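PDB 5U5N: HTPA Reductase from Selaginella moellendorffii, which probably reduces 4-hydroxy-tetrahydrodipicolinate to tetrahydrodipicolinate with NADH or NADPH, in the lysine branch of amino-acid biosynthesis. Local coordinates for residues 91-102 with 115-126. Sequence-based numbering, arbitrary orientation.
Sequences EFYCKQGLPFVM and VARKSGTYSIIA
With chi1 at 67°, CG of F100 lies between the backbone N and the carbonyl carbon, which swings the ring over S123, whose CB sits 4.0 Å from the ring centroid in a CH-pi contact. The opposite face takes CD2 of Y93, near the rim, so the ring is sandwiched; CG1 of I125 approaches its CE2 at 4.1 Å. C94 turns SG beside its backbone N (chi1 -67°), which sets the sulfur against helix 109-119: CG1 of V115 lies 3.6 Å from SG, and OG of S119 and OG1 of T121 lie close together on one side of it. From T121 the methyl CG2 reaches back to the carbonyl O of L98, 3.3 Å away. Beneath this layer the strands pair in the staggered pattern of a parallel ladder: F100 N donates to Y122 O, I124 N to F100 O at 3.0 Å, and M102 N to I124 O at 2.9 Å, the last with an N-H...O angle of 163°; A126 N to M102 O is weaker. Here is a worked example of the Rossmann-type beta-alpha-beta unit; A126, just beyond the end of strand 123-125, contacts NAD. Strand 100-102 lies between strands 76-79 and 123-125, the latter followed by 266-267; the ends of the two helices, 91-95 and 115-119, run nearly parallel on the F100 face, while helix 241-259 packs against I124 on the other.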
ATOM      1  N   GLU A  91      25.790  -1.520 -25.582  1.00 50.27           N
ATOM      2  CA  GLU A  91      27.148  -1.982 -25.818  1.00 53.12           C
ATOM      3  C   GLU A  91      28.076  -0.825 -26.081  1.00 52.13           C
ATOM      4  O   GLU A  91      29.210  -0.832 -25.625  1.00 52.96           O
ATOM      5  CB  GLU A  91      27.195  -2.984 -26.934  1.00 57.51           C
ATOM      6  CG  GLU A  91      26.596  -4.296 -26.510  1.00 59.50           C
ATOM      7  CD  GLU A  91      26.145  -5.122 -27.702  1.00 63.40           C
ATOM      8  OE1 GLU A  91      26.942  -5.319 -28.653  1.00 66.71           O
ATOM      9  OE2 GLU A  91      24.982  -5.604 -27.688  1.00 63.72           O
ATOM     10  N   PHE A  92      27.581   0.193 -26.771  1.00 50.53           N
ATOM     11  CA  PHE A  92      28.377   1.371 -27.012  1.00 49.71           C
ATOM     12  C   PHE A  92      28.711   2.076 -25.686  1.00 46.71           C
ATOM     13  O   PHE A  92      29.871   2.377 -25.429  1.00 47.34           O
ATOM     14  CB  PHE A  92      27.677   2.306 -27.977  1.00 48.84           C
ATOM     15  CG  PHE A  92      28.457   3.531 -28.268  1.00 48.61           C
ATOM     16  CD1 PHE A  92      29.622   3.455 -29.021  1.00 51.79           C
ATOM     17  CD2 PHE A  92      28.063   4.763 -27.767  1.00 45.73           C
ATOM     18  CE1 PHE A  92      30.371   4.574 -29.284  1.00 51.89           C
ATOM     19  CE2 PHE A  92      28.827   5.895 -28.046  1.00 45.85           C
ATOM     20  CZ  PHE A  92      29.978   5.796 -28.811  1.00 48.95           C
ATOM     21  N   TYR A  93      27.716   2.300 -24.830  1.00 43.72           N
ATOM     22  CA  TYR A  93      27.972   2.958 -23.545  1.00 41.18           C
ATOM     23  C   TYR A  93      28.962   2.186 -22.698  1.00 42.04           C
ATOM     24  O   TYR A  93      29.882   2.786 -22.139  1.00 41.65           O
ATOM     25  CB  TYR A  93      26.677   3.203 -22.746  1.00 38.80           C
ATOM     26  CG  TYR A  93      25.627   3.996 -23.494  1.00 37.86           C
ATOM     27  CD1 TYR A  93      25.979   5.017 -24.404  1.00 38.13           C
ATOM     28  CD2 TYR A  93      24.282   3.714 -23.315  1.00 37.16           C
ATOM     29  CE1 TYR A  93      25.012   5.737 -25.085  1.00 37.34           C
ATOM     30  CE2 TYR A  93      23.309   4.420 -23.993  1.00 36.45           C
ATOM     31  CZ  TYR A  93      23.676   5.431 -24.871  1.00 36.52           C
ATOM     32  OH  TYR A  93      22.684   6.121 -25.528  1.00 36.03           O
ATOM     33  N   CYS A  94      28.795   0.863 -22.621  1.00 43.47           N
ATOM     34  CA  CYS A  94      29.685   0.034 -21.793  1.00 44.69           C
ATOM     35  C   CYS A  94      31.129  -0.026 -22.308  1.00 47.26           C
ATOM     36  O   CYS A  94      32.061  -0.008 -21.510  1.00 47.33           O
ATOM     37  CB  CYS A  94      29.130  -1.381 -21.646  1.00 46.41           C
ATOM     38  SG  CYS A  94      27.609  -1.486 -20.712  1.00 43.83           S
ATOM     39  N   LYS A  95      31.313  -0.088 -23.628  1.00 49.55           N
ATOM     40  CA  LYS A  95      32.651  -0.064 -24.227  1.00 52.65           C
ATOM     41  C   LYS A  95      33.403   1.232 -23.885  1.00 51.20           C
ATOM     42  O   LYS A  95      34.572   1.192 -23.543  1.00 52.86           O
ATOM     43  CB  LYS A  95      32.568  -0.249 -25.744  1.00 55.50           C
ATOM     44  CG  LYS A  95      33.878   0.063 -26.424  1.00 58.65           C
ATOM     45  CD  LYS A  95      33.924  -0.297 -27.897  1.00 62.39           C
ATOM     46  CE  LYS A  95      35.224   0.206 -28.484  1.00 65.35           C
ATOM     47  NZ  LYS A  95      35.483  -0.453 -29.785  1.00 70.18           N
ATOM     48  N   GLN A  96      32.699   2.356 -23.966  1.00 48.50           N
ATOM     49  CA  GLN A  96      33.224   3.708 -23.663  1.00 47.18           C
ATOM     50  C   GLN A  96      33.288   4.070 -22.162  1.00 44.76           C
ATOM     51  O   GLN A  96      33.698   5.178 -21.814  1.00 43.86           O
ATOM     52  CB  GLN A  96      32.348   4.783 -24.357  1.00 45.48           C
ATOM     53  CG  GLN A  96      32.166   4.645 -25.872  1.00 47.81           C
ATOM     54  CD  GLN A  96      33.351   5.130 -26.689  1.00 50.58           C
ATOM     55  OE1 GLN A  96      34.124   5.973 -26.245  1.00 50.33           O
ATOM     56  NE2 GLN A  96      33.510   4.571 -27.884  1.00 53.91           N
ATOM     57  N   GLY A  97      32.850   3.178 -21.276  1.00 43.84           N
ATOM     58  CA  GLY A  97      32.790   3.473 -19.856  1.00 41.65           C
ATOM     59  C   GLY A  97      31.800   4.566 -19.480  1.00 38.60           C
ATOM     60  O   GLY A  97      32.003   5.237 -18.485  1.00 37.24           O
ATOM     61  N   LEU A  98      30.746   4.778 -20.271  1.00 37.74           N
ATOM     62  CA  LEU A  98      29.809   5.849 -19.973  1.00 35.34           C
ATOM     63  C   LEU A  98      28.698   5.291 -19.049  1.00 33.69           C
ATOM     64  O   LEU A  98      27.971   4.357 -19.438  1.00 34.05           O
ATOM     65  CB  LEU A  98      29.162   6.405 -21.230  1.00 35.52           C
ATOM     66  CG  LEU A  98      30.011   7.331 -22.108  1.00 36.96           C
ATOM     67  CD1 LEU A  98      29.255   7.581 -23.413  1.00 37.29           C
ATOM     68  CD2 LEU A  98      30.354   8.646 -21.387  1.00 35.97           C
ATOM     69  N   PRO A  99      28.551   5.865 -17.838  1.00 31.96           N
ATOM     70  CA  PRO A  99      27.409   5.413 -17.019  1.00 30.77           C
ATOM     71  C   PRO A  99      26.089   5.796 -17.656  1.00 29.68           C
ATOM     72  O   PRO A  99      26.002   6.855 -18.240  1.00 28.94           O
ATOM     73  CB  PRO A  99      27.607   6.138 -15.673  1.00 29.73           C
ATOM     74  CG  PRO A  99      28.576   7.226 -15.935  1.00 29.98           C
ATOM     75  CD  PRO A  99      29.392   6.839 -17.134  1.00 31.61           C
ATOM     76  N   PHE A 100      25.081   4.930 -17.567  1.00 29.60           N
ATOM     77  CA  PHE A 100      23.815   5.215 -18.218  1.00 28.94           C
ATOM     78  C   PHE A 100      22.555   4.791 -17.469  1.00 28.76           C
ATOM     79  O   PHE A 100      22.546   3.819 -16.728  1.00 29.46           O
ATOM     80  CB  PHE A 100      23.786   4.648 -19.658  1.00 30.12           C
ATOM     81  CG  PHE A 100      23.796   3.156 -19.749  1.00 31.61           C
ATOM     82  CD1 PHE A 100      24.972   2.456 -19.668  1.00 32.95           C
ATOM     83  CD2 PHE A 100      22.607   2.452 -19.936  1.00 32.14           C
ATOM     84  CE1 PHE A 100      24.981   1.081 -19.751  1.00 34.90           C
ATOM     85  CE2 PHE A 100      22.592   1.073 -19.998  1.00 34.03           C
ATOM     86  CZ  PHE A 100      23.787   0.385 -19.912  1.00 35.53           C
ATOM     87  N   VAL A 101      21.489   5.534 -17.747  1.00 28.04           N
ATOM     88  CA  VAL A 101      20.152   5.210 -17.354  1.00 28.25           C
ATOM     89  C   VAL A 101      19.368   4.864 -18.615  1.00 28.93           C
ATOM     90  O   VAL A 101      19.107   5.745 -19.432  1.00 28.25           O
ATOM     91  CB  VAL A 101      19.514   6.409 -16.639  1.00 27.33           C
ATOM     92  CG1 VAL A 101      18.064   6.095 -16.266  1.00 28.04           C
ATOM     93  CG2 VAL A 101      20.340   6.767 -15.409  1.00 26.87           C
ATOM     94  N   MET A 102      18.976   3.591 -18.735  1.00 41.94           N
ATOM     95  CA  MET A 102      18.257   3.056 -19.892  1.00 43.56           C
ATOM     96  C   MET A 102      16.776   2.941 -19.576  1.00 44.11           C
ATOM     97  O   MET A 102      16.380   2.061 -18.817  1.00 44.75           O
ATOM     98  CB  MET A 102      18.862   1.671 -20.255  1.00 45.40           C
ATOM     99  CG  MET A 102      18.178   0.876 -21.366  1.00 47.72           C
ATOM    100  SD  MET A 102      18.423   1.670 -22.975  1.00 48.82           S
ATOM    101  CE  MET A 102      20.142   1.252 -23.290  1.00 49.41           C
ATOM    102  N   VAL A 115      25.566  -7.326 -20.598  1.00 70.15           N
ATOM    103  CA  VAL A 115      26.633  -6.398 -20.987  1.00 69.45           C
ATOM    104  C   VAL A 115      26.929  -5.354 -19.890  1.00 66.35           C
ATOM    105  O   VAL A 115      28.096  -5.059 -19.600  1.00 67.33           O
ATOM    106  CB  VAL A 115      26.283  -5.742 -22.343  1.00 68.36           C
ATOM    107  CG1 VAL A 115      27.126  -4.520 -22.621  1.00 67.20           C
ATOM    108  CG2 VAL A 115      26.463  -6.734 -23.474  1.00 72.44           C
ATOM    109  N   ALA A 116      25.878  -4.806 -19.284  1.00 62.90           N
ATOM    110  CA  ALA A 116      26.030  -3.830 -18.201  1.00 60.23           C
ATOM    111  C   ALA A 116      26.721  -4.410 -16.956  1.00 62.35           C
ATOM    112  O   ALA A 116      27.636  -3.803 -16.404  1.00 62.27           O
ATOM    113  CB  ALA A 116      24.676  -3.228 -17.839  1.00 56.98           C
ATOM    114  N   ARG A 117      26.278  -5.592 -16.534  1.00 64.86           N
ATOM    115  CA  ARG A 117      26.850  -6.294 -15.371  1.00 67.65           C
ATOM    116  C   ARG A 117      28.280  -6.753 -15.645  1.00 71.57           C
ATOM    117  O   ARG A 117      29.163  -6.549 -14.811  1.00 72.93           O
ATOM    118  CB  ARG A 117      25.984  -7.496 -14.970  1.00 69.87           C
ATOM    119  CG  ARG A 117      26.352  -8.096 -13.605  1.00 72.70           C
ATOM    120  CD  ARG A 117      25.500  -9.302 -13.193  1.00 75.44           C
ATOM    121  NE  ARG A 117      24.096  -9.100 -13.553  1.00 72.76           N
ATOM    122  CZ  ARG A 117      23.439  -9.682 -14.562  1.00 73.53           C
ATOM    123  NH1 ARG A 117      23.997 -10.603 -15.365  1.00 76.97           N
ATOM    124  NH2 ARG A 117      22.169  -9.355 -14.755  1.00 71.25           N
ATOM    125  N   LYS A 118      28.499  -7.348 -16.817  1.00 73.81           N
ATOM    126  CA  LYS A 118      29.808  -7.889 -17.217  1.00 78.39           C
ATOM    127  C   LYS A 118      30.886  -6.789 -17.297  1.00 77.61           C
ATOM    128  O   LYS A 118      31.996  -6.978 -16.805  1.00 81.16           O
ATOM    129  CB  LYS A 118      29.676  -8.629 -18.565  1.00 80.84           C
ATOM    130  CG  LYS A 118      30.667  -9.741 -18.813  1.00 87.11           C
ATOM    131  CD  LYS A 118      30.508 -10.371 -20.171  1.00 89.50           C
ATOM    132  CE  LYS A 118      29.296 -11.266 -20.176  1.00 89.57           C
ATOM    133  NZ  LYS A 118      29.669 -12.602 -20.671  1.00 95.59           N
ATOM    134  N   SER A 119      30.554  -5.644 -17.893  1.00 73.45           N
ATOM    135  CA  SER A 119      31.507  -4.532 -18.026  1.00 72.58           C
ATOM    136  C   SER A 119      31.769  -3.785 -16.723  1.00 70.56           C
ATOM    137  O   SER A 119      32.780  -3.092 -16.600  1.00 71.40           O
ATOM    138  CB  SER A 119      31.040  -3.539 -19.086  1.00 69.41           C
ATOM    139  OG  SER A 119      29.881  -2.859 -18.660  1.00 64.94           O
ATOM    140  N   GLY A 120      30.854  -3.915 -15.767  1.00 68.18           N
ATOM    141  CA  GLY A 120      30.964  -3.226 -14.489  1.00 66.29           C
ATOM    142  C   GLY A 120      30.682  -1.751 -14.621  1.00 61.71           C
ATOM    143  O   GLY A 120      31.216  -0.960 -13.870  1.00 61.16           O
ATOM    144  N   THR A 121      29.828  -1.388 -15.577  1.00 58.85           N
ATOM    145  CA  THR A 121      29.450  -0.003 -15.823  1.00 54.90           C
ATOM    146  C   THR A 121      28.331   0.400 -14.866  1.00 51.60           C
ATOM    147  O   THR A 121      27.310  -0.303 -14.778  1.00 51.26           O
ATOM    148  CB  THR A 121      28.887   0.159 -17.263  1.00 54.11           C
ATOM    149  OG1 THR A 121      29.783  -0.438 -18.195  1.00 57.62           O
ATOM    150  CG2 THR A 121      28.684   1.633 -17.643  1.00 51.27           C
ATOM    151  N   TYR A 122      28.493   1.558 -14.209  1.00 49.25           N
ATOM    152  CA  TYR A 122      27.415   2.121 -13.407  1.00 46.38           C
ATOM    153  C   TYR A 122      26.181   2.355 -14.274  1.00 44.29           C
ATOM    154  O   TYR A 122      26.230   3.142 -15.213  1.00 43.12           O
ATOM    155  CB  TYR A 122      27.846   3.416 -12.704  1.00 44.87           C
ATOM    156  CG  TYR A 122      28.830   3.162 -11.589  1.00 46.92           C
ATOM    157  CD1 TYR A 122      28.406   2.692 -10.345  1.00 47.52           C
ATOM    158  CD2 TYR A 122      30.193   3.351 -11.777  1.00 48.81           C
ATOM    159  CE1 TYR A 122      29.312   2.454  -9.319  1.00 49.82           C
ATOM    160  CE2 TYR A 122      31.095   3.122 -10.755  1.00 51.19           C
ATOM    161  CZ  TYR A 122      30.644   2.664  -9.539  1.00 51.67           C
ATOM    162  OH  TYR A 122      31.542   2.412  -8.543  1.00 54.58           O
ATOM    163  N   SER A 123      25.083   1.670 -13.948  1.00 44.15           N
ATOM    164  CA  SER A 123      23.850   1.788 -14.715  1.00 42.96           C
ATOM    165  C   SER A 123      22.568   1.600 -13.915  1.00 42.60           C
ATOM    166  O   SER A 123      22.555   0.988 -12.865  1.00 43.64           O
ATOM    167  CB  SER A 123      23.850   0.789 -15.906  1.00 44.65           C
ATOM    168  OG  SER A 123      24.409  -0.446 -15.539  1.00 47.17           O
ATOM    169  N   ILE A 124      21.494   2.144 -14.460  1.00 41.65           N
ATOM    170  CA  ILE A 124      20.150   1.850 -14.027  1.00 42.23           C
ATOM    171  C   ILE A 124      19.432   1.403 -15.281  1.00 43.17           C
ATOM    172  O   ILE A 124      19.299   2.157 -16.244  1.00 42.28           O
ATOM    173  CB  ILE A 124      19.463   3.085 -13.404  1.00 40.81           C
ATOM    174  CG1 ILE A 124      20.102   3.420 -12.054  1.00 40.57           C
ATOM    175  CG2 ILE A 124      17.977   2.816 -13.204  1.00 41.88           C
ATOM    176  CD1 ILE A 124      19.915   4.863 -11.670  1.00 39.10           C
ATOM    177  N   ILE A 125      18.963   0.168 -15.266  1.00 45.50           N
ATOM    178  CA  ILE A 125      18.172  -0.370 -16.344  1.00 47.02           C
ATOM    179  C   ILE A 125      16.809  -0.635 -15.745  1.00 48.47           C
ATOM    180  O   ILE A 125      16.641  -1.532 -14.903  1.00 50.08           O
ATOM    181  CB  ILE A 125      18.816  -1.655 -16.927  1.00 49.13           C
ATOM    182  CG1 ILE A 125      20.127  -1.255 -17.628  1.00 48.59           C
ATOM    183  CG2 ILE A 125      17.871  -2.346 -17.905  1.00 50.76           C
ATOM    184  CD1 ILE A 125      21.057  -2.396 -17.950  1.00 51.06           C
ATOM    185  N   ALA A 126      15.842   0.170 -16.153  1.00 48.47           N
ATOM    186  CA  ALA A 126      14.507   0.021 -15.616  1.00 50.49           C
ATOM    187  C   ALA A 126      13.483   0.327 -16.701  1.00 51.63           C
ATOM    188  O   ALA A 126      13.388   1.489 -17.171  1.00 50.53           O
ATOM    189  CB  ALA A 126      14.331   0.950 -14.428  1.00 49.84           C
TER